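PDB 6SJ9: proteasome accessory factor B/C (PafBC) from Paenarthrobacter aurescens, which probably acts as a transcriptional regulator of the bacterial DNA damage response, binding DNA through winged helix-turn-helix domains joined to WYL domains. Local coordinates for residues A[7-15]-A[26-34]; A[348-359]-A[374-385]. All blocks are in the same frame, centred on the assembly; numbering follows the deposited sequence.

Contact 1 (A[7-15]-A[26-34]); sequences RLLNLLLAL and VLREKVYHD
Helices 7-15 and 26-31 run at 130° between their N-to-C directions, with axes 10.3 Å apart and Leu11 of one facing Val31 of the other. They are the first two helices of the chain and probably belong to the N-terminal winged helix-turn-helix domain. Val31 is the knob. It sits in a hole made by Arg7, Asn10, Leu11 and Ala14. With its CG1 anti to the backbone N (chi1 -172°), that methyl lies against the backbone, 3.7 Å from Arg7 O, while CG2 turns to Ala14 CB. Leu27 crosses Leu15 at about a right angle, and Leu27 CD1 comes within 3.7 Å of Leu15 CD2. The end of Lys30 bends in beside Ala14. Tyr32 closes the other end of the contact. Arg7 CG lies over one face of its ring, and the guanidinium and ring planes are 24° apart. Both polar ends turn to helix 39-55, where Asp49 OD2 forms a salt bridge with Arg7 NE and a hydrogen bond with Tyr32 OH. That helix also covers Leu27 through Phe46. The tyrosine oxygen is flanked by a methyl: Leu11 CD2 lies 3.5 Å from Tyr32 OH.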
loop_
_atom_site.group_PDB
_atom_site.type_symbol
_atom_site.label_atom_id
_atom_site.label_comp_id
_atom_site.label_asym_id
_atom_site.label_seq_id
_atom_site.Cartn_x
_atom_site.Cartn_y
_atom_site.Cartn_z
ATOM N N ARG A 7 -21.169 11.911 14.138
ATOM C CA ARG A 7 -21.693 13.257 14.336
ATOM C C ARG A 7 -20.610 14.300 14.084
ATOM O O ARG A 7 -20.866 15.334 13.456
ATOM C CB ARG A 7 -22.289 13.389 15.745
ATOM C CG ARG A 7 -22.971 14.715 16.042
ATOM C CD ARG A 7 -23.563 14.756 17.463
ATOM N NE ARG A 7 -22.514 14.824 18.467
ATOM C CZ ARG A 7 -22.295 13.899 19.399
ATOM N NH1 ARG A 7 -23.091 12.844 19.487
ATOM N NH2 ARG A 7 -21.298 14.040 20.265
ATOM N N LEU A 8 -19.391 14.043 14.563
ATOM C CA LEU A 8 -18.276 14.936 14.272
ATOM C C LEU A 8 -18.033 15.039 12.779
ATOM O O LEU A 8 -17.845 16.142 12.258
ATOM C CB LEU A 8 -17.007 14.470 14.979
ATOM C CG LEU A 8 -17.015 14.728 16.483
ATOM C CD1 LEU A 8 -15.681 14.366 17.100
ATOM C CD2 LEU A 8 -17.396 16.157 16.832
ATOM N N LEU A 9 -18.058 13.900 12.068
ATOM C CA LEU A 9 -17.815 13.927 10.626
ATOM C C LEU A 9 -18.866 14.756 9.904
ATOM O O LEU A 9 -18.530 15.656 9.122
ATOM C CB LEU A 9 -17.752 12.496 10.063
ATOM C CG LEU A 9 -16.565 11.692 10.585
ATOM C CD1 LEU A 9 -16.612 10.152 10.366
ATOM C CD2 LEU A 9 -15.251 12.247 9.972
ATOM N N ASN A 10 -20.144 14.526 10.230
ATOM C CA ASN A 10 -21.246 15.281 9.627
ATOM C C ASN A 10 -21.170 16.768 9.983
ATOM O O ASN A 10 -21.435 17.633 9.135
ATOM C CB ASN A 10 -22.589 14.691 10.108
ATOM C CG ASN A 10 -22.869 13.281 9.546
ATOM O OD1 ASN A 10 -22.488 12.949 8.425
ATOM N ND2 ASN A 10 -23.490 12.440 10.364
ATOM N N LEU A 11 -20.827 17.089 11.243
ATOM C CA LEU A 11 -20.698 18.495 11.623
ATOM C C LEU A 11 -19.597 19.142 10.800
ATOM O O LEU A 11 -19.786 20.213 10.223
ATOM C CB LEU A 11 -20.431 18.634 13.134
ATOM C CG LEU A 11 -20.154 20.042 13.694
ATOM C CD1 LEU A 11 -21.323 20.967 13.389
ATOM C CD2 LEU A 11 -19.903 20.020 15.188
ATOM N N LEU A 12 -18.453 18.465 10.689
ATOM C CA LEU A 12 -17.332 19.029 9.950
ATOM C C LEU A 12 -17.716 19.293 8.492
ATOM O O LEU A 12 -17.408 20.354 7.940
ATOM C CB LEU A 12 -16.120 18.090 10.053
ATOM C CG LEU A 12 -14.942 18.303 9.097
ATOM C CD1 LEU A 12 -14.314 19.671 9.296
ATOM C CD2 LEU A 12 -13.863 17.172 9.264
ATOM N N LEU A 13 -18.433 18.368 7.869
ATOM C CA LEU A 13 -18.789 18.574 6.460
ATOM C C LEU A 13 -19.806 19.694 6.290
ATOM O O LEU A 13 -19.678 20.505 5.379
ATOM C CB LEU A 13 -19.332 17.286 5.849
ATOM C CG LEU A 13 -18.211 16.261 5.785
ATOM C CD1 LEU A 13 -18.746 14.937 5.365
ATOM C CD2 LEU A 13 -17.150 16.758 4.809
ATOM N N ALA A 14 -20.781 19.790 7.194
ATOM C CA ALA A 14 -21.788 20.845 7.101
ATOM C C ALA A 14 -21.162 22.227 7.211
ATOM O O ALA A 14 -21.570 23.171 6.519
ATOM C CB ALA A 14 -22.833 20.654 8.212
ATOM N N LEU A 15 -20.184 22.376 8.105
ATOM C CA LEU A 15 -19.562 23.679 8.260
ATOM C C LEU A 15 -18.603 23.985 7.129
ATOM O O LEU A 15 -18.456 25.158 6.747
ATOM C CB LEU A 15 -18.826 23.723 9.600
ATOM C CG LEU A 15 -19.685 23.467 10.831
ATOM C CD1 LEU A 15 -18.817 23.531 12.062
ATOM C CD2 LEU A 15 -20.805 24.494 10.884
ATOM N N VAL A 26 -30.202 25.582 11.999
ATOM C CA VAL A 26 -30.033 24.708 10.841
ATOM C C VAL A 26 -29.134 23.519 11.192
ATOM O O VAL A 26 -29.398 22.381 10.777
ATOM C CB VAL A 26 -29.492 25.512 9.644
ATOM C CG1 VAL A 26 -29.249 24.598 8.470
ATOM C CG2 VAL A 26 -30.459 26.631 9.268
ATOM N N LEU A 27 -28.048 23.762 11.942
ATOM C CA LEU A 27 -27.154 22.669 12.320
ATOM C C LEU A 27 -27.879 21.612 13.134
ATOM O O LEU A 27 -27.615 20.415 12.981
ATOM C CB LEU A 27 -25.955 23.189 13.108
ATOM C CG LEU A 27 -24.946 24.006 12.317
ATOM C CD1 LEU A 27 -23.726 24.354 13.179
ATOM C CD2 LEU A 27 -24.543 23.199 11.111
ATOM N N ARG A 28 -28.798 22.031 14.003
ATOM C CA ARG A 28 -29.502 21.054 14.826
ATOM C C ARG A 28 -30.282 20.078 13.955
ATOM O O ARG A 28 -30.213 18.860 14.158
ATOM C CB ARG A 28 -30.451 21.735 15.805
ATOM C CG ARG A 28 -31.236 20.716 16.618
ATOM C CD ARG A 28 -32.232 21.354 17.575
ATOM N NE ARG A 28 -32.984 20.339 18.316
ATOM C CZ ARG A 28 -33.949 20.606 19.192
ATOM N NH1 ARG A 28 -34.300 21.862 19.431
ATOM N NH2 ARG A 28 -34.571 19.616 19.817
ATOM N N GLU A 29 -30.990 20.598 12.946
ATOM C CA GLU A 29 -31.795 19.755 12.068
ATOM C C GLU A 29 -30.923 18.868 11.191
ATOM O O GLU A 29 -31.218 17.678 11.014
ATOM C CB GLU A 29 -32.654 20.656 11.183
ATOM C CG GLU A 29 -33.604 21.576 11.944
ATOM C CD GLU A 29 -34.253 22.619 11.037
ATOM O OE1 GLU A 29 -35.018 23.464 11.549
ATOM O OE2 GLU A 29 -33.983 22.602 9.815
ATOM N N LYS A 30 -29.825 19.422 10.667
ATOM C CA LYS A 30 -28.999 18.712 9.692
ATOM C C LYS A 30 -28.128 17.636 10.333
ATOM O O LYS A 30 -27.936 16.562 9.747
ATOM C CB LYS A 30 -28.116 19.694 8.926
ATOM C CG LYS A 30 -28.835 20.520 7.897
ATOM C CD LYS A 30 -27.842 21.411 7.180
ATOM C CE LYS A 30 -26.657 20.613 6.656
ATOM N NZ LYS A 30 -25.711 21.481 5.905
ATOM N N VAL A 31 -27.584 17.905 11.517
ATOM C CA VAL A 31 -26.604 17.032 12.140
ATOM C C VAL A 31 -27.152 16.363 13.389
ATOM O O VAL A 31 -26.922 15.171 13.609
ATOM C CB VAL A 31 -25.317 17.822 12.465
ATOM C CG1 VAL A 31 -24.203 16.887 12.949
ATOM C CG2 VAL A 31 -24.873 18.632 11.250
ATOM N N TYR A 32 -27.874 17.120 14.216
ATOM C CA TYR A 32 -28.317 16.679 15.530
ATOM C C TYR A 32 -29.790 16.279 15.546
ATOM O O TYR A 32 -30.498 16.535 16.532
ATOM C CB TYR A 32 -28.049 17.772 16.563
ATOM C CG TYR A 32 -26.589 18.151 16.737
ATOM C CD1 TYR A 32 -25.965 19.042 15.870
ATOM C CD2 TYR A 32 -25.847 17.645 17.798
ATOM C CE1 TYR A 32 -24.645 19.394 16.038
ATOM C CE2 TYR A 32 -24.521 17.993 17.970
ATOM C CZ TYR A 32 -23.927 18.868 17.092
ATOM O OH TYR A 32 -22.618 19.216 17.278
ATOM N N HIS A 33 -30.280 15.701 14.447
ATOM C CA HIS A 33 -31.639 15.173 14.442
ATOM C C HIS A 33 -31.785 14.066 15.475
ATOM O O HIS A 33 -32.862 13.898 16.057
ATOM C CB HIS A 33 -32.021 14.665 13.047
ATOM C CG HIS A 33 -30.920 13.930 12.337
ATOM N ND1 HIS A 33 -30.228 12.880 12.909
ATOM C CD2 HIS A 33 -30.418 14.071 11.086
ATOM C CE1 HIS A 33 -29.334 12.424 12.050
ATOM N NE2 HIS A 33 -29.430 13.127 10.936
ATOM N N ASP A 34 -30.706 13.312 15.721
ATOM C CA ASP A 34 -30.761 12.195 16.659
ATOM C C ASP A 34 -31.114 12.669 18.066
ATOM O O ASP A 34 -31.849 11.986 18.789
ATOM C CB ASP A 34 -29.410 11.473 16.656
ATOM C CG ASP A 34 -29.474 10.085 17.266
ATOM O OD1 ASP A 34 -30.528 9.706 17.817
ATOM O OD2 ASP A 34 -28.454 9.369 17.199
#

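Contact 2 (A[348-359]-A[374-385]); sequences QLARMLQLVPFL and FGISRKALIDDL
Arg351 reaches between Phe374 and Asp384 and meets each in a different way. The contact lies in the PafC helix-turn-helix domain, where helices 348-359 and 378-385 cross at -83°. Arg351 CG makes a CH-pi contact over one face of the Phe374 ring, 4.0 Å from its centroid. The chain bends about its CG-CD bond (chi3 71°), and the guanidinium then grips the Asp384 carboxylate side-on in a salt bridge. Arg351 NE is 2.6 Å from Asp384 OD2, and Arg351 NH2 bonds to Asp384 OD1 at 3.1 Å and to Asp384 OD2 at 2.9 Å. The two planes are 28° apart. Ile376 CD1 lies over one guanidinium face. Gln348 NE2 adds a third nitrogen, meeting Asp384 OD1 at 2.6 Å nearly head-on to the oxygen. Thus each oxygen of this buried carboxylate accepts two bonds, which would probably keep it charged. An alanine in place of Arg351 would probably leave the Asp384 charge without its mate and uncover one face of Phe374. Beyond the ion pair, Leu355 is a knob among Phe374, Leu381, Asp384 and Leu385, and Leu355 CD1 is 3.7 Å from Leu385 CD2. Ser377 caps helix 378-385 by accepting from Ala380 N. At the edge of the Phe374 ring, Gln354 OE1 approaches Phe374 CE1 to 3.3 Å, near the ring plane.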
loop_
_atom_site.group_PDB
_atom_site.type_symbol
_atom_site.label_atom_id
_atom_site.label_comp_id
_atom_site.label_asym_id
_atom_site.label_seq_id
_atom_site.Cartn_x
_atom_site.Cartn_y
_atom_site.Cartn_z
ATOM N N GLN A 348 -4.659 -10.018 11.022
ATOM C CA GLN A 348 -3.353 -9.410 10.798
ATOM C C GLN A 348 -3.470 -7.893 10.638
ATOM O O GLN A 348 -2.628 -7.134 11.143
ATOM C CB GLN A 348 -2.690 -10.052 9.568
ATOM C CG GLN A 348 -1.300 -9.550 9.271
ATOM C CD GLN A 348 -0.599 -10.419 8.231
ATOM O OE1 GLN A 348 -1.258 -11.048 7.386
ATOM N NE2 GLN A 348 0.728 -10.472 8.301
ATOM N N LEU A 349 -4.515 -7.435 9.961
ATOM C CA LEU A 349 -4.703 -5.998 9.844
ATOM C C LEU A 349 -4.960 -5.375 11.198
ATOM O O LEU A 349 -4.390 -4.336 11.510
ATOM C CB LEU A 349 -5.858 -5.665 8.910
ATOM C CG LEU A 349 -5.455 -6.027 7.482
ATOM C CD1 LEU A 349 -6.739 -6.095 6.810
ATOM C CD2 LEU A 349 -4.512 -5.037 6.781
ATOM N N ALA A 350 -5.802 -6.013 12.015
ATOM C CA ALA A 350 -6.083 -5.470 13.334
ATOM C C ALA A 350 -4.826 -5.474 14.189
ATOM O O ALA A 350 -4.554 -4.506 14.889
ATOM C CB ALA A 350 -7.189 -6.272 14.025
ATOM N N ARG A 351 -4.037 -6.551 14.126
ATOM C CA ARG A 351 -2.793 -6.581 14.890
ATOM C C ARG A 351 -1.833 -5.477 14.436
ATOM O O ARG A 351 -1.212 -4.808 15.262
ATOM C CB ARG A 351 -2.149 -7.963 14.782
ATOM C CG ARG A 351 -0.786 -8.082 15.501
ATOM C CD ARG A 351 -0.321 -9.527 15.574
ATOM N NE ARG A 351 0.085 -10.018 14.248
ATOM C CZ ARG A 351 -0.524 -10.991 13.581
ATOM N NH1 ARG A 351 -1.572 -11.610 14.117
ATOM N NH2 ARG A 351 -0.072 -11.375 12.384
HETATM N N MSE A 352 -1.694 -5.273 13.142
HETATM C CA MSE A 352 -0.817 -4.202 12.637
HETATM C C MSE A 352 -1.242 -2.852 13.132
HETATM O O MSE A 352 -0.363 -2.058 13.444
HETATM C CB MSE A 352 -0.717 -4.153 11.089
HETATM C CG MSE A 352 0.098 -5.272 10.552
HETATM SE SE MSE A 352 0.172 -5.487 8.558
HETATM C CE MSE A 352 -1.663 -5.978 8.238
ATOM N N LEU A 353 -2.551 -2.579 13.232
ATOM C CA LEU A 353 -2.953 -1.324 13.844
ATOM C C LEU A 353 -2.443 -1.224 15.282
ATOM O O LEU A 353 -2.062 -0.144 15.737
ATOM C CB LEU A 353 -4.476 -1.179 13.804
ATOM C CG LEU A 353 -5.037 -0.921 12.407
ATOM C CD1 LEU A 353 -6.512 -0.943 12.508
ATOM C CD2 LEU A 353 -4.548 0.436 11.875
ATOM N N GLN A 354 -2.456 -2.345 16.018
ATOM C CA GLN A 354 -2.060 -2.391 17.416
ATOM C C GLN A 354 -0.551 -2.372 17.582
ATOM O O GLN A 354 -0.066 -2.234 18.707
ATOM C CB GLN A 354 -2.643 -3.645 18.081
ATOM C CG GLN A 354 -4.124 -3.522 18.348
ATOM C CD GLN A 354 -4.780 -4.862 18.598
ATOM O OE1 GLN A 354 -4.163 -5.796 19.093
ATOM N NE2 GLN A 354 -6.029 -4.989 18.154
ATOM N N LEU A 355 0.196 -2.551 16.500
ATOM C CA LEU A 355 1.630 -2.336 16.579
ATOM C C LEU A 355 1.944 -0.842 16.654
ATOM O O LEU A 355 2.968 -0.461 17.231
ATOM C CB LEU A 355 2.337 -2.952 15.369
ATOM C CG LEU A 355 2.126 -4.442 15.148
ATOM C CD1 LEU A 355 3.010 -4.929 13.974
ATOM C CD2 LEU A 355 2.498 -5.204 16.407
ATOM N N VAL A 356 1.073 0.007 16.096
ATOM C CA VAL A 356 1.399 1.435 15.992
ATOM C C VAL A 356 1.742 2.045 17.356
ATOM O O VAL A 356 2.796 2.696 17.467
ATOM C CB VAL A 356 0.277 2.184 15.247
ATOM C CG1 VAL A 356 0.550 3.714 15.214
ATOM C CG2 VAL A 356 0.126 1.626 13.844
ATOM N N PRO A 357 0.953 1.849 18.424
ATOM C CA PRO A 357 1.327 2.466 19.729
ATOM C C PRO A 357 2.691 2.016 20.254
ATOM O O PRO A 357 3.367 2.807 20.925
ATOM C CB PRO A 357 0.196 2.039 20.682
ATOM C CG PRO A 357 -0.992 1.861 19.779
ATOM C CD PRO A 357 -0.400 1.260 18.467
ATOM N N PHE A 358 3.113 0.769 19.986
ATOM C CA PHE A 358 4.467 0.345 20.364
ATOM C C PHE A 358 5.522 1.093 19.573
ATOM O O PHE A 358 6.500 1.581 20.144
ATOM C CB PHE A 358 4.657 -1.154 20.119
ATOM C CG PHE A 358 3.835 -2.006 21.000
ATOM C CD1 PHE A 358 4.264 -2.291 22.312
ATOM C CD2 PHE A 358 2.620 -2.492 20.559
ATOM C CE1 PHE A 358 3.513 -3.092 23.155
ATOM C CE2 PHE A 358 1.856 -3.269 21.386
ATOM C CZ PHE A 358 2.285 -3.571 22.699
ATOM N N LEU A 359 5.322 1.199 18.257
ATOM C CA LEU A 359 6.309 1.786 17.361
ATOM C C LEU A 359 6.578 3.249 17.689
ATOM O O LEU A 359 7.707 3.727 17.503
ATOM C CB LEU A 359 5.839 1.629 15.906
ATOM C CG LEU A 359 5.974 0.250 15.253
ATOM C CD1 LEU A 359 5.205 0.188 13.914
ATOM C CD2 LEU A 359 7.453 -0.118 14.994
ATOM N N PHE A 374 1.536 -10.994 21.531
ATOM C CA PHE A 374 0.506 -11.363 20.569
ATOM C C PHE A 374 0.426 -12.874 20.303
ATOM O O PHE A 374 -0.466 -13.312 19.563
ATOM C CB PHE A 374 0.720 -10.612 19.230
ATOM C CG PHE A 374 0.317 -9.176 19.301
ATOM C CD1 PHE A 374 -1.014 -8.819 19.291
ATOM C CD2 PHE A 374 1.257 -8.202 19.404
ATOM C CE1 PHE A 374 -1.388 -7.508 19.387
ATOM C CE2 PHE A 374 0.893 -6.900 19.496
ATOM C CZ PHE A 374 -0.444 -6.546 19.494
ATOM N N GLY A 375 1.320 -13.676 20.872
ATOM C CA GLY A 375 1.222 -15.117 20.690
ATOM C C GLY A 375 1.650 -15.600 19.334
ATOM O O GLY A 375 1.189 -16.651 18.886
ATOM N N ILE A 376 2.528 -14.858 18.657
ATOM C CA ILE A 376 3.032 -15.247 17.354
ATOM C C ILE A 376 4.542 -15.322 17.424
ATOM O O ILE A 376 5.172 -14.847 18.365
ATOM C CB ILE A 376 2.591 -14.262 16.245
ATOM C CG1 ILE A 376 3.063 -12.835 16.590
ATOM C CG2 ILE A 376 1.067 -14.342 16.091
ATOM C CD1 ILE A 376 2.850 -11.768 15.515
ATOM N N SER A 377 5.119 -15.944 16.405
ATOM C CA SER A 377 6.563 -16.065 16.367
ATOM C C SER A 377 7.234 -14.709 16.101
ATOM O O SER A 377 6.643 -13.772 15.566
ATOM C CB SER A 377 6.985 -17.091 15.309
ATOM O OG SER A 377 6.833 -16.591 13.989
ATOM N N ARG A 378 8.524 -14.652 16.433
ATOM C CA ARG A 378 9.352 -13.501 16.105
ATOM C C ARG A 378 9.276 -13.195 14.619
ATOM O O ARG A 378 9.074 -12.045 14.212
ATOM C CB ARG A 378 10.798 -13.802 16.534
ATOM C CG ARG A 378 11.784 -12.676 16.289
ATOM C CD ARG A 378 13.271 -13.074 16.564
ATOM N NE ARG A 378 14.158 -12.170 15.820
ATOM C CZ ARG A 378 14.630 -12.442 14.609
ATOM N NH1 ARG A 378 14.345 -13.610 14.016
ATOM N NH2 ARG A 378 15.412 -11.560 13.983
ATOM N N LYS A 379 9.410 -14.228 13.787
ATOM C CA LYS A 379 9.434 -14.018 12.345
ATOM C C LYS A 379 8.083 -13.572 11.811
ATOM O O LYS A 379 8.009 -12.816 10.824
ATOM C CB LYS A 379 9.831 -15.316 11.634
ATOM C CG LYS A 379 11.310 -15.632 11.686
ATOM C CD LYS A 379 12.005 -14.834 10.631
ATOM C CE LYS A 379 12.493 -15.762 9.568
ATOM N NZ LYS A 379 13.835 -16.291 9.863
ATOM N N ALA A 380 7.010 -14.079 12.398
ATOM C CA ALA A 380 5.687 -13.622 11.995
ATOM C C ALA A 380 5.534 -12.146 12.312
ATOM O O ALA A 380 4.967 -11.386 11.515
ATOM C CB ALA A 380 4.591 -14.447 12.720
ATOM N N LEU A 381 6.025 -11.713 13.487
ATOM C CA LEU A 381 5.921 -10.293 13.821
ATOM C C LEU A 381 6.757 -9.419 12.874
ATOM O O LEU A 381 6.289 -8.375 12.414
ATOM C CB LEU A 381 6.334 -10.074 15.275
ATOM C CG LEU A 381 6.262 -8.593 15.656
ATOM C CD1 LEU A 381 4.888 -8.079 15.530
ATOM C CD2 LEU A 381 6.677 -8.392 17.082
ATOM N N ILE A 382 7.969 -9.857 12.537
ATOM C CA ILE A 382 8.798 -9.123 11.577
ATOM C C ILE A 382 8.092 -9.006 10.217
ATOM O O ILE A 382 8.151 -7.961 9.550
ATOM C CB ILE A 382 10.167 -9.805 11.475
ATOM C CG1 ILE A 382 10.921 -9.563 12.782
ATOM C CG2 ILE A 382 10.916 -9.255 10.332
ATOM C CD1 ILE A 382 12.122 -10.545 12.971
ATOM N N ASP A 383 7.434 -10.082 9.777
ATOM C CA ASP A 383 6.735 -9.985 8.511
ATOM C C ASP A 383 5.582 -8.966 8.592
ATOM O O ASP A 383 5.340 -8.240 7.633
ATOM C CB ASP A 383 6.219 -11.352 8.068
ATOM C CG ASP A 383 6.043 -11.406 6.553
ATOM O OD1 ASP A 383 7.004 -11.013 5.855
ATOM O OD2 ASP A 383 4.976 -11.821 6.041
ATOM N N ASP A 384 4.851 -8.924 9.720
ATOM C CA ASP A 384 3.836 -7.885 9.909
ATOM C C ASP A 384 4.442 -6.515 9.738
ATOM O O ASP A 384 3.843 -5.652 9.122
ATOM C CB ASP A 384 3.193 -7.932 11.303
ATOM C CG ASP A 384 2.328 -9.163 11.518
ATOM O OD1 ASP A 384 1.869 -9.790 10.549
ATOM O OD2 ASP A 384 2.095 -9.482 12.692
ATOM N N LEU A 385 5.645 -6.303 10.287
ATOM C CA LEU A 385 6.253 -4.985 10.212
ATOM C C LEU A 385 6.728 -4.684 8.806
ATOM O O LEU A 385 6.645 -3.537 8.367
ATOM C CB LEU A 385 7.407 -4.842 11.223
ATOM C CG LEU A 385 6.961 -4.814 12.677
ATOM C CD1 LEU A 385 8.099 -4.952 13.655
ATOM C CD2 LEU A 385 6.272 -3.492 12.934
HETATM O O HOH W 1 2.654 -12.491 7.321
#

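How the contacts relate
From the N terminus, helix 2-17 leads through a short link that includes strand 22-23 into helix 24-31. Contact 1 closes this loop of 10 residues. The chain then builds the first WYL and WCX regions before it reaches helix 346-360. Contact 2 closes a second short loop, of 14 residues, which contains strand 365-366 and most of helix 367-374. The two loops follow one another in series and neither encloses the other. The centres of contact 1 and contact 2 are about 37 Å apart, and the two do not touch. Helix 457-469, largely within the PafC helix-turn-helix range that also holds contact 2, packs Ile463 and Thr466 on Leu9, Leu12 and Leu13 of helix 2-17.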